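Local coordinates for EmGH1 (Erythrobacter marinus, PDB 5Z87), which probably acts as a family 3 glycoside hydrolase, most likely a beta-glucosidase that cleaves glucose from beta-linked glucosides, at residues 61-66 with 367-372; 80-85 with 351-356; 729-734 with 739-744. All coordinates share one frame; numbering follows the deposited sequence.

Interaction 1. Residues 61-66 with 367-372; sequences AQLNCP and RYVRRA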
ATOM      1  N   ALA A  61      14.957  23.081  31.260  1.00 24.02           N
ATOM      2  CA  ALA A  61      13.630  22.850  31.820  1.00 26.62           C
ATOM      3  C   ALA A  61      12.531  23.276  30.848  1.00 25.39           C
ATOM      4  O   ALA A  61      11.425  22.724  30.878  1.00 22.53           O
ATOM      5  CB  ALA A  61      13.499  23.587  33.156  1.00 22.82           C
ATOM      6  N   GLN A  62      12.819  24.249  29.983  1.00 20.55           N
ATOM      7  CA  GLN A  62      11.872  24.678  28.963  1.00 23.95           C
ATOM      8  C   GLN A  62      11.641  23.629  27.871  1.00 24.60           C
ATOM      9  O   GLN A  62      10.787  23.851  27.010  1.00 19.79           O
ATOM     10  CB  GLN A  62      12.356  25.993  28.334  1.00 23.08           C
ATOM     11  CG  GLN A  62      12.502  27.142  29.334  1.00 18.39           C
ATOM     12  CD  GLN A  62      11.168  27.579  29.916  1.00 25.68           C
ATOM     13  OE1 GLN A  62      10.210  27.858  29.183  1.00 21.82           O
ATOM     14  NE2 GLN A  62      11.085  27.611  31.250  1.00 25.55           N
ATOM     15  N   LEU A  63      12.358  22.503  27.878  1.00 20.52           N
ATOM     16  CA  LEU A  63      12.209  21.496  26.832  1.00 24.78           C
ATOM     17  C   LEU A  63      11.353  20.313  27.270  1.00 24.69           C
ATOM     18  O   LEU A  63      11.247  19.330  26.529  1.00 22.07           O
ATOM     19  CB  LEU A  63      13.583  21.006  26.364  1.00 19.92           C
ATOM     20  CG  LEU A  63      14.608  22.113  26.083  1.00 21.48           C
ATOM     21  CD1 LEU A  63      15.854  21.551  25.451  1.00 26.15           C
ATOM     22  CD2 LEU A  63      14.019  23.191  25.190  1.00 22.86           C
ATOM     23  N   ASN A  64      10.741  20.384  28.450  1.00 23.31           N
ATOM     24  CA  ASN A  64       9.917  19.307  28.984  1.00 25.01           C
ATOM     25  C   ASN A  64       8.447  19.703  28.933  1.00 27.05           C
ATOM     26  O   ASN A  64       8.104  20.861  29.190  1.00 25.42           O
ATOM     27  CB  ASN A  64      10.316  18.985  30.427  1.00 25.68           C
ATOM     28  CG  ASN A  64      11.810  18.757  30.578  1.00 28.07           C
ATOM     29  OD1 ASN A  64      12.426  18.131  29.726  1.00 20.56           O
ATOM     30  ND2 ASN A  64      12.398  19.266  31.664  1.00 24.96           N
ATOM     31  N   CYS A  65       7.578  18.738  28.605  1.00 18.71           N
ATOM     32  CA  CYS A  65       6.128  18.949  28.586  1.00 19.44           C
ATOM     33  C   CYS A  65       5.394  17.698  29.055  1.00 26.35           C
ATOM     34  O   CYS A  65       4.901  16.906  28.240  1.00 26.34           O
ATOM     35  CB  CYS A  65       5.652  19.348  27.189  1.00 17.75           C
ATOM     36  SG  CYS A  65       3.904  19.817  27.111  1.00 23.85           S
ATOM     37  N   PRO A  66       5.291  17.490  30.368  1.00 25.17           N
ATOM     38  CA  PRO A  66       4.520  16.351  30.886  1.00 21.20           C
ATOM     39  C   PRO A  66       3.028  16.655  30.862  1.00 22.77           C
ATOM     40  O   PRO A  66       2.591  17.759  30.536  1.00 23.54           O
ATOM     41  CB  PRO A  66       5.019  16.209  32.330  1.00 21.51           C
ATOM     42  CG  PRO A  66       5.276  17.646  32.737  1.00 22.37           C
ATOM     43  CD  PRO A  66       5.837  18.318  31.466  1.00 20.49           C
ATOM     44  N   ARG A 367      24.944  23.923  22.896  1.00 21.08           N
ATOM     45  CA  ARG A 367      24.277  24.771  21.918  1.00 25.05           C
ATOM     46  C   ARG A 367      22.969  24.165  21.395  1.00 29.95           C
ATOM     47  O   ARG A 367      22.108  24.915  20.923  1.00 30.18           O
ATOM     48  CB  ARG A 367      25.231  25.079  20.761  1.00 28.33           C
ATOM     49  CG  ARG A 367      25.421  23.948  19.758  1.00 36.63           C
ATOM     50  CD  ARG A 367      26.235  24.421  18.558  1.00 44.43           C
ATOM     51  NE  ARG A 367      25.884  23.728  17.317  1.00 50.72           N
ATOM     52  CZ  ARG A 367      26.532  22.667  16.849  1.00 54.96           C
ATOM     53  NH1 ARG A 367      26.148  22.100  15.713  1.00 57.88           N
ATOM     54  NH2 ARG A 367      27.563  22.170  17.523  1.00 58.55           N
ATOM     55  N   TYR A 368      22.792  22.839  21.476  1.00 27.24           N
ATOM     56  CA  TYR A 368      21.522  22.234  21.064  1.00 27.81           C
ATOM     57  C   TYR A 368      20.422  22.517  22.084  1.00 25.98           C
ATOM     58  O   TYR A 368      19.267  22.762  21.715  1.00 23.71           O
ATOM     59  CB  TYR A 368      21.702  20.723  20.851  1.00 22.50           C
ATOM     60  CG  TYR A 368      22.464  20.408  19.581  1.00 31.76           C
ATOM     61  CD1 TYR A 368      21.848  20.510  18.337  1.00 26.23           C
ATOM     62  CD2 TYR A 368      23.800  20.028  19.620  1.00 36.20           C
ATOM     63  CE1 TYR A 368      22.531  20.238  17.170  1.00 26.11           C
ATOM     64  CE2 TYR A 368      24.496  19.753  18.445  1.00 38.73           C
ATOM     65  CZ  TYR A 368      23.850  19.863  17.227  1.00 31.12           C
ATOM     66  OH  TYR A 368      24.525  19.604  16.059  1.00 32.54           O
ATOM     67  N   VAL A 369      20.764  22.494  23.374  1.00 26.46           N
ATOM     68  CA  VAL A 369      19.807  22.899  24.395  1.00 26.44           C
ATOM     69  C   VAL A 369      19.396  24.346  24.184  1.00 25.35           C
ATOM     70  O   VAL A 369      18.210  24.685  24.254  1.00 27.64           O
ATOM     71  CB  VAL A 369      20.395  22.666  25.795  1.00 26.57           C
ATOM     72  CG1 VAL A 369      19.458  23.209  26.850  1.00 22.09           C
ATOM     73  CG2 VAL A 369      20.625  21.179  26.014  1.00 21.91           C
ATOM     74  N   ARG A 370      20.366  25.213  23.880  1.00 29.08           N
ATOM     75  CA  ARG A 370      20.086  26.633  23.686  1.00 26.01           C
ATOM     76  C   ARG A 370      19.282  26.880  22.411  1.00 29.34           C
ATOM     77  O   ARG A 370      18.384  27.735  22.393  1.00 24.16           O
ATOM     78  CB  ARG A 370      21.412  27.411  23.671  1.00 30.43           C
ATOM     79  CG  ARG A 370      21.387  28.777  22.990  1.00 25.17           C
ATOM     80  CD  ARG A 370      20.551  29.756  23.766  1.00 28.36           C
ATOM     81  NE  ARG A 370      20.403  31.061  23.111  1.00 35.64           N
ATOM     82  CZ  ARG A 370      21.028  32.169  23.515  1.00 39.87           C
ATOM     83  NH1 ARG A 370      21.857  32.116  24.554  1.00 27.71           N
ATOM     84  NH2 ARG A 370      20.833  33.325  22.881  1.00 32.09           N
ATOM     85  N   ARG A 371      19.592  26.149  21.332  1.00 25.96           N
ATOM     86  CA  ARG A 371      18.791  26.260  20.113  1.00 25.86           C
ATOM     87  C   ARG A 371      17.328  25.924  20.393  1.00 25.05           C
ATOM     88  O   ARG A 371      16.417  26.669  20.008  1.00 25.94           O
ATOM     89  CB  ARG A 371      19.362  25.346  19.022  1.00 23.78           C
ATOM     90  CG  ARG A 371      18.651  25.486  17.670  1.00 21.05           C
ATOM     91  CD  ARG A 371      19.197  24.489  16.636  1.00 21.20           C
ATOM     92  NE  ARG A 371      18.888  23.091  16.963  1.00 20.80           N
ATOM     93  CZ  ARG A 371      19.086  22.067  16.134  1.00 24.79           C
ATOM     94  NH1 ARG A 371      19.593  22.272  14.918  1.00 18.60           N
ATOM     95  NH2 ARG A 371      18.777  20.838  16.515  1.00 24.60           N
ATOM     96  N   ALA A 372      17.088  24.828  21.108  1.00 19.87           N
ATOM     97  CA  ALA A 372      15.717  24.423  21.386  1.00 23.58           C
ATOM     98  C   ALA A 372      15.034  25.395  22.350  1.00 26.29           C
ATOM     99  O   ALA A 372      13.929  25.884  22.073  1.00 22.24           O
ATOM    100  CB  ALA A 372      15.704  22.995  21.936  1.00 17.50           C
TER

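Interaction 2. Residues 80-85 with 351-356; sequences ADFPYF and VYLMLP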
ATOM      1  N   ALA A  80       9.894  17.529  43.740  1.00 28.48           N
ATOM      2  CA  ALA A  80      10.656  16.480  44.404  1.00 28.64           C
ATOM      3  C   ALA A  80      10.935  15.326  43.442  1.00 34.69           C
ATOM      4  O   ALA A  80      12.066  14.834  43.349  1.00 34.79           O
ATOM      5  CB  ALA A  80       9.906  15.997  45.645  1.00 21.77           C
ATOM      6  N   ASP A  81       9.916  14.901  42.692  1.00 35.60           N
ATOM      7  CA  ASP A  81      10.101  13.785  41.771  1.00 31.67           C
ATOM      8  C   ASP A  81      10.991  14.170  40.596  1.00 28.65           C
ATOM      9  O   ASP A  81      11.789  13.354  40.128  1.00 30.63           O
ATOM     10  CB  ASP A  81       8.746  13.292  41.267  1.00 31.55           C
ATOM     11  CG  ASP A  81       7.951  12.572  42.336  1.00 42.22           C
ATOM     12  OD1 ASP A  81       8.576  12.011  43.265  1.00 46.00           O
ATOM     13  OD2 ASP A  81       6.703  12.564  42.242  1.00 41.35           O
ATOM     14  N   PHE A  82      10.871  15.406  40.106  1.00 27.57           N
ATOM     15  CA  PHE A  82      11.563  15.853  38.898  1.00 29.63           C
ATOM     16  C   PHE A  82      12.238  17.192  39.180  1.00 30.16           C
ATOM     17  O   PHE A  82      11.627  18.265  39.046  1.00 32.98           O
ATOM     18  CB  PHE A  82      10.596  15.930  37.715  1.00 32.61           C
ATOM     19  CG  PHE A  82       9.743  14.685  37.547  1.00 25.97           C
ATOM     20  CD1 PHE A  82      10.246  13.565  36.900  1.00 22.49           C
ATOM     21  CD2 PHE A  82       8.449  14.638  38.050  1.00 27.03           C
ATOM     22  CE1 PHE A  82       9.474  12.421  36.747  1.00 27.23           C
ATOM     23  CE2 PHE A  82       7.658  13.495  37.904  1.00 27.31           C
ATOM     24  CZ  PHE A  82       8.175  12.383  37.251  1.00 29.66           C
ATOM     25  N   PRO A  83      13.514  17.164  39.560  1.00 27.52           N
ATOM     26  CA  PRO A  83      14.170  18.380  40.071  1.00 31.81           C
ATOM     27  C   PRO A  83      14.217  19.563  39.108  1.00 30.69           C
ATOM     28  O   PRO A  83      14.286  20.704  39.586  1.00 30.13           O
ATOM     29  CB  PRO A  83      15.576  17.881  40.419  1.00 30.04           C
ATOM     30  CG  PRO A  83      15.337  16.437  40.832  1.00 30.34           C
ATOM     31  CD  PRO A  83      14.302  15.949  39.849  1.00 31.69           C
ATOM     32  N   TYR A  84      14.171  19.353  37.788  1.00 24.34           N
ATOM     33  CA  TYR A  84      14.182  20.495  36.869  1.00 27.64           C
ATOM     34  C   TYR A  84      13.047  21.482  37.137  1.00 25.44           C
ATOM     35  O   TYR A  84      13.143  22.639  36.718  1.00 25.48           O
ATOM     36  CB  TYR A  84      14.092  20.043  35.404  1.00 24.32           C
ATOM     37  CG  TYR A  84      12.691  19.627  34.970  1.00 24.96           C
ATOM     38  CD1 TYR A  84      11.751  20.568  34.553  1.00 24.50           C
ATOM     39  CD2 TYR A  84      12.317  18.288  34.967  1.00 25.17           C
ATOM     40  CE1 TYR A  84      10.482  20.188  34.176  1.00 29.63           C
ATOM     41  CE2 TYR A  84      11.051  17.901  34.588  1.00 21.39           C
ATOM     42  CZ  TYR A  84      10.143  18.848  34.185  1.00 29.41           C
ATOM     43  OH  TYR A  84       8.883  18.455  33.807  1.00 27.38           O
ATOM     44  N   PHE A  85      11.957  21.042  37.767  1.00 20.35           N
ATOM     45  CA  PHE A  85      10.806  21.920  37.955  1.00 23.76           C
ATOM     46  C   PHE A  85      11.122  23.075  38.903  1.00 25.25           C
ATOM     47  O   PHE A  85      10.390  24.066  38.924  1.00 22.62           O
ATOM     48  CB  PHE A  85       9.606  21.110  38.468  1.00 21.05           C
ATOM     49  CG  PHE A  85       8.306  21.872  38.477  1.00 26.66           C
ATOM     50  CD1 PHE A  85       7.829  22.483  37.322  1.00 22.13           C
ATOM     51  CD2 PHE A  85       7.556  21.972  39.641  1.00 25.94           C
ATOM     52  CE1 PHE A  85       6.637  23.186  37.331  1.00 23.01           C
ATOM     53  CE2 PHE A  85       6.362  22.676  39.662  1.00 20.19           C
ATOM     54  CZ  PHE A  85       5.900  23.289  38.509  1.00 22.09           C
ATOM     55  N   VAL A 351      12.772  11.473  28.170  1.00 24.29           N
ATOM     56  CA  VAL A 351      14.208  11.293  28.026  1.00 27.70           C
ATOM     57  C   VAL A 351      14.928  12.640  27.968  1.00 24.18           C
ATOM     58  O   VAL A 351      16.131  12.704  28.253  1.00 24.13           O
ATOM     59  CB  VAL A 351      14.545  10.408  26.801  1.00 22.10           C
ATOM     60  CG1 VAL A 351      13.887   9.043  26.933  1.00 20.73           C
ATOM     61  CG2 VAL A 351      14.143  11.084  25.487  1.00 20.87           C
ATOM     62  N   TYR A 352      14.222  13.729  27.634  1.00 21.08           N
ATOM     63  CA  TYR A 352      14.877  15.034  27.664  1.00 27.83           C
ATOM     64  C   TYR A 352      15.288  15.458  29.070  1.00 25.22           C
ATOM     65  O   TYR A 352      16.061  16.409  29.202  1.00 25.63           O
ATOM     66  CB  TYR A 352      13.985  16.118  27.064  1.00 25.60           C
ATOM     67  CG  TYR A 352      14.132  16.274  25.575  1.00 20.28           C
ATOM     68  CD1 TYR A 352      14.743  15.284  24.807  1.00 18.29           C
ATOM     69  CD2 TYR A 352      13.648  17.407  24.929  1.00 21.28           C
ATOM     70  CE1 TYR A 352      14.882  15.424  23.414  1.00 18.19           C
ATOM     71  CE2 TYR A 352      13.774  17.560  23.535  1.00 25.55           C
ATOM     72  CZ  TYR A 352      14.396  16.562  22.791  1.00 23.77           C
ATOM     73  OH  TYR A 352      14.516  16.710  21.432  1.00 16.76           O
ATOM     74  N   LEU A 353      14.800  14.784  30.113  1.00 25.95           N
ATOM     75  CA  LEU A 353      15.275  15.076  31.457  1.00 23.28           C
ATOM     76  C   LEU A 353      16.756  14.741  31.614  1.00 27.94           C
ATOM     77  O   LEU A 353      17.403  15.258  32.530  1.00 29.35           O
ATOM     78  CB  LEU A 353      14.440  14.323  32.495  1.00 18.36           C
ATOM     79  CG  LEU A 353      13.106  14.964  32.931  1.00 31.48           C
ATOM     80  CD1 LEU A 353      12.207  15.306  31.765  1.00 31.82           C
ATOM     81  CD2 LEU A 353      12.337  14.085  33.909  1.00 29.06           C
ATOM     82  N   MET A 354      17.313  13.913  30.726  1.00 28.11           N
ATOM     83  CA  MET A 354      18.735  13.590  30.738  1.00 27.37           C
ATOM     84  C   MET A 354      19.595  14.652  30.064  1.00 22.34           C
ATOM     85  O   MET A 354      20.823  14.564  30.143  1.00 28.02           O
ATOM     86  CB  MET A 354      18.993  12.242  30.039  1.00 23.89           C
ATOM     87  CG  MET A 354      18.304  11.038  30.670  1.00 27.02           C
ATOM     88  SD  MET A 354      18.468   9.545  29.649  1.00 33.19           S
ATOM     89  CE  MET A 354      17.375   8.428  30.527  1.00 43.27           C
ATOM     90  N   LEU A 355      18.994  15.635  29.391  1.00 24.80           N
ATOM     91  CA  LEU A 355      19.786  16.581  28.605  1.00 25.41           C
ATOM     92  C   LEU A 355      20.825  17.345  29.430  1.00 28.07           C
ATOM     93  O   LEU A 355      21.976  17.459  28.969  1.00 29.03           O
ATOM     94  CB  LEU A 355      18.852  17.541  27.867  1.00 23.18           C
ATOM     95  CG  LEU A 355      17.984  16.965  26.756  1.00 25.84           C
ATOM     96  CD1 LEU A 355      17.205  18.095  26.084  1.00 25.30           C
ATOM     97  CD2 LEU A 355      18.830  16.205  25.742  1.00 24.17           C
ATOM     98  N   PRO A 356      20.512  17.893  30.617  1.00 27.09           N
ATOM     99  CA  PRO A 356      21.566  18.617  31.366  1.00 30.07           C
ATOM    100  C   PRO A 356      22.749  17.736  31.727  1.00 26.25           C
ATOM    101  O   PRO A 356      23.899  18.121  31.490  1.00 28.00           O
ATOM    102  CB  PRO A 356      20.829  19.134  32.615  1.00 27.54           C
ATOM    103  CG  PRO A 356      19.384  19.152  32.234  1.00 30.39           C
ATOM    104  CD  PRO A 356      19.202  17.986  31.294  1.00 24.97           C
TER

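Interaction 3. Residues 729-734 with 739-744; sequences QKVLLE and QVVQFE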
ATOM      1  N   GLN A 729     -14.881  26.634  -5.448  1.00 26.90           N
ATOM      2  CA  GLN A 729     -15.695  27.772  -5.041  1.00 23.36           C
ATOM      3  C   GLN A 729     -17.120  27.296  -4.808  1.00 22.61           C
ATOM      4  O   GLN A 729     -17.792  26.876  -5.751  1.00 23.37           O
ATOM      5  CB  GLN A 729     -15.669  28.856  -6.110  1.00 23.44           C
ATOM      6  CG  GLN A 729     -16.431  30.119  -5.737  1.00 22.19           C
ATOM      7  CD  GLN A 729     -15.971  30.697  -4.423  1.00 35.54           C
ATOM      8  OE1 GLN A 729     -14.867  31.244  -4.327  1.00 45.50           O
ATOM      9  NE2 GLN A 729     -16.804  30.565  -3.388  1.00 32.03           N
ATOM     10  N   LYS A 730     -17.588  27.354  -3.568  1.00 21.38           N
ATOM     11  CA  LYS A 730     -19.004  27.131  -3.312  1.00 21.85           C
ATOM     12  C   LYS A 730     -19.792  28.360  -3.765  1.00 26.98           C
ATOM     13  O   LYS A 730     -19.412  29.495  -3.462  1.00 30.46           O
ATOM     14  CB  LYS A 730     -19.244  26.835  -1.833  1.00 19.13           C
ATOM     15  CG  LYS A 730     -20.553  26.094  -1.572  1.00 22.38           C
ATOM     16  CD  LYS A 730     -20.638  25.579  -0.159  1.00 22.26           C
ATOM     17  CE  LYS A 730     -21.357  24.252  -0.101  1.00 22.41           C
ATOM     18  NZ  LYS A 730     -21.454  23.720   1.275  1.00 19.10           N
ATOM     19  N   VAL A 731     -20.852  28.138  -4.543  1.00 26.17           N
ATOM     20  CA  VAL A 731     -21.728  29.212  -5.001  1.00 20.44           C
ATOM     21  C   VAL A 731     -23.145  28.936  -4.520  1.00 30.99           C
ATOM     22  O   VAL A 731     -23.548  27.785  -4.321  1.00 28.43           O
ATOM     23  CB  VAL A 731     -21.722  29.398  -6.533  1.00 27.82           C
ATOM     24  CG1 VAL A 731     -20.340  29.770  -7.011  1.00 25.88           C
ATOM     25  CG2 VAL A 731     -22.225  28.138  -7.228  1.00 27.72           C
ATOM     26  N   LEU A 732     -23.890  30.016  -4.311  1.00 27.60           N
ATOM     27  CA  LEU A 732     -25.304  29.969  -3.972  1.00 28.10           C
ATOM     28  C   LEU A 732     -26.069  30.609  -5.119  1.00 21.31           C
ATOM     29  O   LEU A 732     -25.724  31.714  -5.550  1.00 23.89           O
ATOM     30  CB  LEU A 732     -25.581  30.702  -2.651  1.00 24.52           C
ATOM     31  CG  LEU A 732     -27.054  30.972  -2.299  1.00 28.68           C
ATOM     32  CD1 LEU A 732     -27.832  29.673  -2.066  1.00 20.58           C
ATOM     33  CD2 LEU A 732     -27.164  31.898  -1.080  1.00 23.12           C
ATOM     34  N   LEU A 733     -27.077  29.904  -5.634  1.00 24.69           N
ATOM     35  CA  LEU A 733     -27.790  30.328  -6.834  1.00 25.98           C
ATOM     36  C   LEU A 733     -29.291  30.212  -6.628  1.00 31.36           C
ATOM     37  O   LEU A 733     -29.777  29.203  -6.103  1.00 25.00           O
ATOM     38  CB  LEU A 733     -27.384  29.484  -8.064  1.00 24.02           C
ATOM     39  CG  LEU A 733     -25.947  29.588  -8.581  1.00 28.99           C
ATOM     40  CD1 LEU A 733     -25.688  28.606  -9.758  1.00 23.41           C
ATOM     41  CD2 LEU A 733     -25.659  31.008  -8.990  1.00 24.62           C
ATOM     42  N   GLU A 734     -30.016  31.249  -7.061  1.00 32.10           N
ATOM     43  CA  GLU A 734     -31.468  31.210  -7.161  1.00 32.74           C
ATOM     44  C   GLU A 734     -31.881  30.420  -8.400  1.00 27.92           C
ATOM     45  O   GLU A 734     -31.099  30.273  -9.340  1.00 27.28           O
ATOM     46  CB  GLU A 734     -32.032  32.628  -7.241  1.00 31.55           C
ATOM     47  CG  GLU A 734     -31.837  33.484  -5.990  1.00 29.81           C
ATOM     48  CD  GLU A 734     -32.436  32.844  -4.753  1.00 42.56           C
ATOM     49  OE1 GLU A 734     -33.519  32.227  -4.873  1.00 48.08           O
ATOM     50  OE2 GLU A 734     -31.827  32.950  -3.662  1.00 42.27           O
ATOM     51  N   GLN A 739     -23.970  32.166 -12.460  1.00 27.92           N
ATOM     52  CA  GLN A 739     -22.763  32.854 -12.031  1.00 31.17           C
ATOM     53  C   GLN A 739     -21.563  32.373 -12.835  1.00 34.84           C
ATOM     54  O   GLN A 739     -21.462  31.194 -13.195  1.00 31.95           O
ATOM     55  CB  GLN A 739     -22.503  32.666 -10.540  1.00 37.80           C
ATOM     56  CG  GLN A 739     -23.354  33.573  -9.663  1.00 45.55           C
ATOM     57  CD  GLN A 739     -23.090  33.360  -8.187  1.00 42.33           C
ATOM     58  OE1 GLN A 739     -21.980  32.994  -7.792  1.00 44.81           O
ATOM     59  NE2 GLN A 739     -24.113  33.579  -7.360  1.00 41.89           N
ATOM     60  N   VAL A 740     -20.666  33.305 -13.120  1.00 30.75           N
ATOM     61  CA  VAL A 740     -19.418  33.027 -13.813  1.00 26.01           C
ATOM     62  C   VAL A 740     -18.330  33.051 -12.741  1.00 33.88           C
ATOM     63  O   VAL A 740     -17.874  34.122 -12.321  1.00 29.86           O
ATOM     64  CB  VAL A 740     -19.171  34.035 -14.938  1.00 25.08           C
ATOM     65  CG1 VAL A 740     -17.890  33.720 -15.694  1.00 28.25           C
ATOM     66  CG2 VAL A 740     -20.368  34.068 -15.902  1.00 29.53           C
ATOM     67  N   VAL A 741     -17.948  31.866 -12.252  1.00 30.38           N
ATOM     68  CA  VAL A 741     -16.923  31.747 -11.219  1.00 27.07           C
ATOM     69  C   VAL A 741     -15.554  32.003 -11.831  1.00 30.75           C
ATOM     70  O   VAL A 741     -15.238  31.504 -12.917  1.00 28.41           O
ATOM     71  CB  VAL A 741     -16.985  30.366 -10.553  1.00 25.59           C
ATOM     72  CG1 VAL A 741     -15.875  30.215  -9.538  1.00 27.65           C
ATOM     73  CG2 VAL A 741     -18.312  30.190  -9.880  1.00 27.24           C
ATOM     74  N   GLN A 742     -14.737  32.799 -11.148  1.00 33.92           N
ATOM     75  CA  GLN A 742     -13.417  33.168 -11.642  1.00 28.88           C
ATOM     76  C   GLN A 742     -12.353  32.447 -10.828  1.00 29.38           C
ATOM     77  O   GLN A 742     -12.405  32.444  -9.595  1.00 28.16           O
ATOM     78  CB  GLN A 742     -13.214  34.684 -11.569  1.00 33.48           C
ATOM     79  CG  GLN A 742     -14.207  35.473 -12.418  1.00 27.24           C
ATOM     80  CD  GLN A 742     -13.835  35.473 -13.889  1.00 28.96           C
ATOM     81  OE1 GLN A 742     -12.692  35.194 -14.254  1.00 35.14           O
ATOM     82  NE2 GLN A 742     -14.797  35.790 -14.743  1.00 28.06           N
ATOM     83  N   PHE A 743     -11.404  31.820 -11.520  1.00 25.07           N
ATOM     84  CA  PHE A 743     -10.225  31.238 -10.897  1.00 26.64           C
ATOM     85  C   PHE A 743      -8.968  31.858 -11.496  1.00 25.83           C
ATOM     86  O   PHE A 743      -8.969  32.376 -12.621  1.00 25.86           O
ATOM     87  CB  PHE A 743     -10.167  29.715 -11.094  1.00 21.35           C
ATOM     88  CG  PHE A 743     -11.330  28.968 -10.510  1.00 22.45           C
ATOM     89  CD1 PHE A 743     -11.346  28.629  -9.173  1.00 21.58           C
ATOM     90  CD2 PHE A 743     -12.387  28.571 -11.308  1.00 24.42           C
ATOM     91  CE1 PHE A 743     -12.411  27.921  -8.627  1.00 23.36           C
ATOM     92  CE2 PHE A 743     -13.450  27.867 -10.772  1.00 27.21           C
ATOM     93  CZ  PHE A 743     -13.459  27.542  -9.426  1.00 24.37           C
ATOM     94  N   GLU A 744      -7.869  31.764 -10.762  1.00 27.20           N
ATOM     95  CA  GLU A 744      -6.588  32.185 -11.316  1.00 34.03           C
ATOM     96  C   GLU A 744      -5.536  31.148 -10.966  1.00 27.00           C
ATOM     97  O   GLU A 744      -5.405  30.759  -9.802  1.00 33.83           O
ATOM     98  CB  GLU A 744      -6.172  33.576 -10.807  1.00 28.46           C
ATOM     99  CG  GLU A 744      -5.111  34.235 -11.698  1.00 39.41           C
ATOM    100  CD  GLU A 744      -4.793  35.679 -11.320  1.00 39.60           C
ATOM    101  OE1 GLU A 744      -3.747  35.905 -10.683  1.00 48.14           O
ATOM    102  OE2 GLU A 744      -5.577  36.588 -11.675  1.00 53.55           O
TER
HETATM  103  O   HOH W   1     -22.259  32.538  -4.763  1.00 31.39           O

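Interaction 1. Residues 61-66 with 367-372
Leu63 meets Val369 and Ala372 on one flank of helix 366-382, while three flat groups, of Arg367, Tyr368 and Arg371, gather elsewhere on it. There the Tyr368 ring is flanked by two guanidinium groups that meet it differently. One face of the Arg367 guanidinium carries Tyr368 CE2, 3.8 Å above its plane and over its centre. Arg371 approaches the rim of the ring: its NH2 lies at the edge of Tyr368, in the ring plane, and CD1 of Tyr368 rests over one face of this second guanidinium, offset from its centre. Arg371 NH2 also makes weak hydrogen bonds to the carbonyls of Leu338 and Arg339, and Arg367 NH2 has a salt bridge to Glu365.

The contact across the segments is, by contrast, wholly apolar. CG of Leu63 stands anti to the carbonyl carbon (chi1 -47°), which carries the forked end toward the helix. The fork straddles a methyl group, with CD2 at 3.7 Å and CD1 at 3.8 Å from Ala372 CB. CD1 also reaches the neighbouring helical turn, 4.2 Å from Val369 CG1. Small Ala372 thus lets the leucine come close to the helix backbone. Shortening Leu63 to an alanine would probably open a gap over the Ala372 methyl and leave Val369 CG1 without this neighbour.

A type I turn from Ala61 to Asn64 joins helix 56-61 to strand 64-65, which pairs in parallel with strand 345-346 and is also bonded to Gly91, as befits a strand of the TIM-barrel-like N-terminal domain. Leu63 touches Leu355 of helix 355-360 as well, Val369 packs on Val359 of that helix and on Met59 of helix 56-61, and Ala372 leans on Leu338 of helix 330-340.

Interaction 2. Residues 80-85 with 351-356
Leu353 of one short 3-10 segment is met by two aromatic rings, Phe82 and Tyr84, that stand just beyond the end of helix 75-81. The meeting place is on the surface of the family 3 N-terminal domain, a fold of the TIM-barrel clan, and illustrates how one branched aliphatic side chain can serve two aromatic neighbours at once.

The conformations of the two rings are what bring them to the same target. Tyr84 holds CG between its backbone N and carbonyl carbon (chi1 77°), a crowded position, whereas Phe82 has CG opposite its carbonyl carbon, beside the N (chi1 -49°). With their different first torsions, and with Pro83 between them, both rings, two residues apart, reach Leu353. Phe82 is the first residue to leave helical geometry, and the turn that follows is held by a backbone hydrogen bond of 3.1 Å from Phe85 N to Phe82 O.

Two atoms of the leucine, CG and CD1, go to Tyr84. Leu353 CG lies 3.9 Å from Tyr84 CE2, and its CD1 is close behind at 4.0 Å from the same CE2. Both rings meet the leucine side chain obliquely. The leucine is presented by a tight turn in which Met354 N bonds to Val351 O at 3.0 Å, ahead of helix 355-360.

Further aromatic contacts lie alongside: Phe82 and Phe78 meet with their planes at about 45°, and Phe85 meets Phe78 edge-to-face. Asn64 of strand 64-65 touches both Tyr84 and Leu353. The CD2 methyl of Leu353 touches both rings, 3.7 Å from Phe82 CD1 and 4.1 Å from Tyr84 CE2.

Interaction 3. Residues 729-734 with 739-744
A water molecule bridges Leu732 and Gln739, accepting from Leu732 N at 3.0 Å and donating to Gln739 OE1 at 3.1 Å. It spans a beta arch in the fibronectin type III-like domain: strand 724-733 borders one sheet of the sandwich and strand 738-745 borders the other. They face each other through side chains, and the axes of segments 729-733 and 739-744 run nearly antiparallel and come within 9.1 Å.

Extended beyond CG (chi2 179°), the Gln739 side chain carries its amide across to segment 729-734. Leu733 CD2 lies 3.5 Å from Gln739 CG, while OE1 of Gln739 passes alongside Val731 CG1. The amide nitrogen NE2 also has a weak hydrogen bond to Glu737.

Further along, two buried valines meet between the sheets. CG1 of Val731 meets CG2 of Val741 at 3.5 Å, the two side chains crossing at a slant. The other Val741 branch, CG1, lies 3.7 Å from Gln729 CB, and the tip of the Phe743 ring approaches the same CB.

Gln729 offers only its aliphatic root to this layer. Its chain bends at chi2 (55°), turning the amide toward the next residue of its own strand, where NE2 donates a nearly straight hydrogen bond (169°) to Lys730 O at 2.8 Å.

How the interactions relate
Interactions 1 and 2 belong to one neighbourhood of the N-terminal domain, their centres 11 Å apart, and the second is nested along the chain inside the loop closed by the first. Asn64, next to Leu63, bridges the two. Interaction 1 is buried and aliphatic, joining the turn that leads into a barrel strand to an outer helix, whereas interaction 2 lies at the surface and sets aromatic rings against a leucine. Interaction 3 is remote, its centre about 57 Å from that of interaction 2, and joins two sheets of another domain. Only there does chemistry turn mixed, with buried valines beside a water-bridged glutamine at the partly exposed margin.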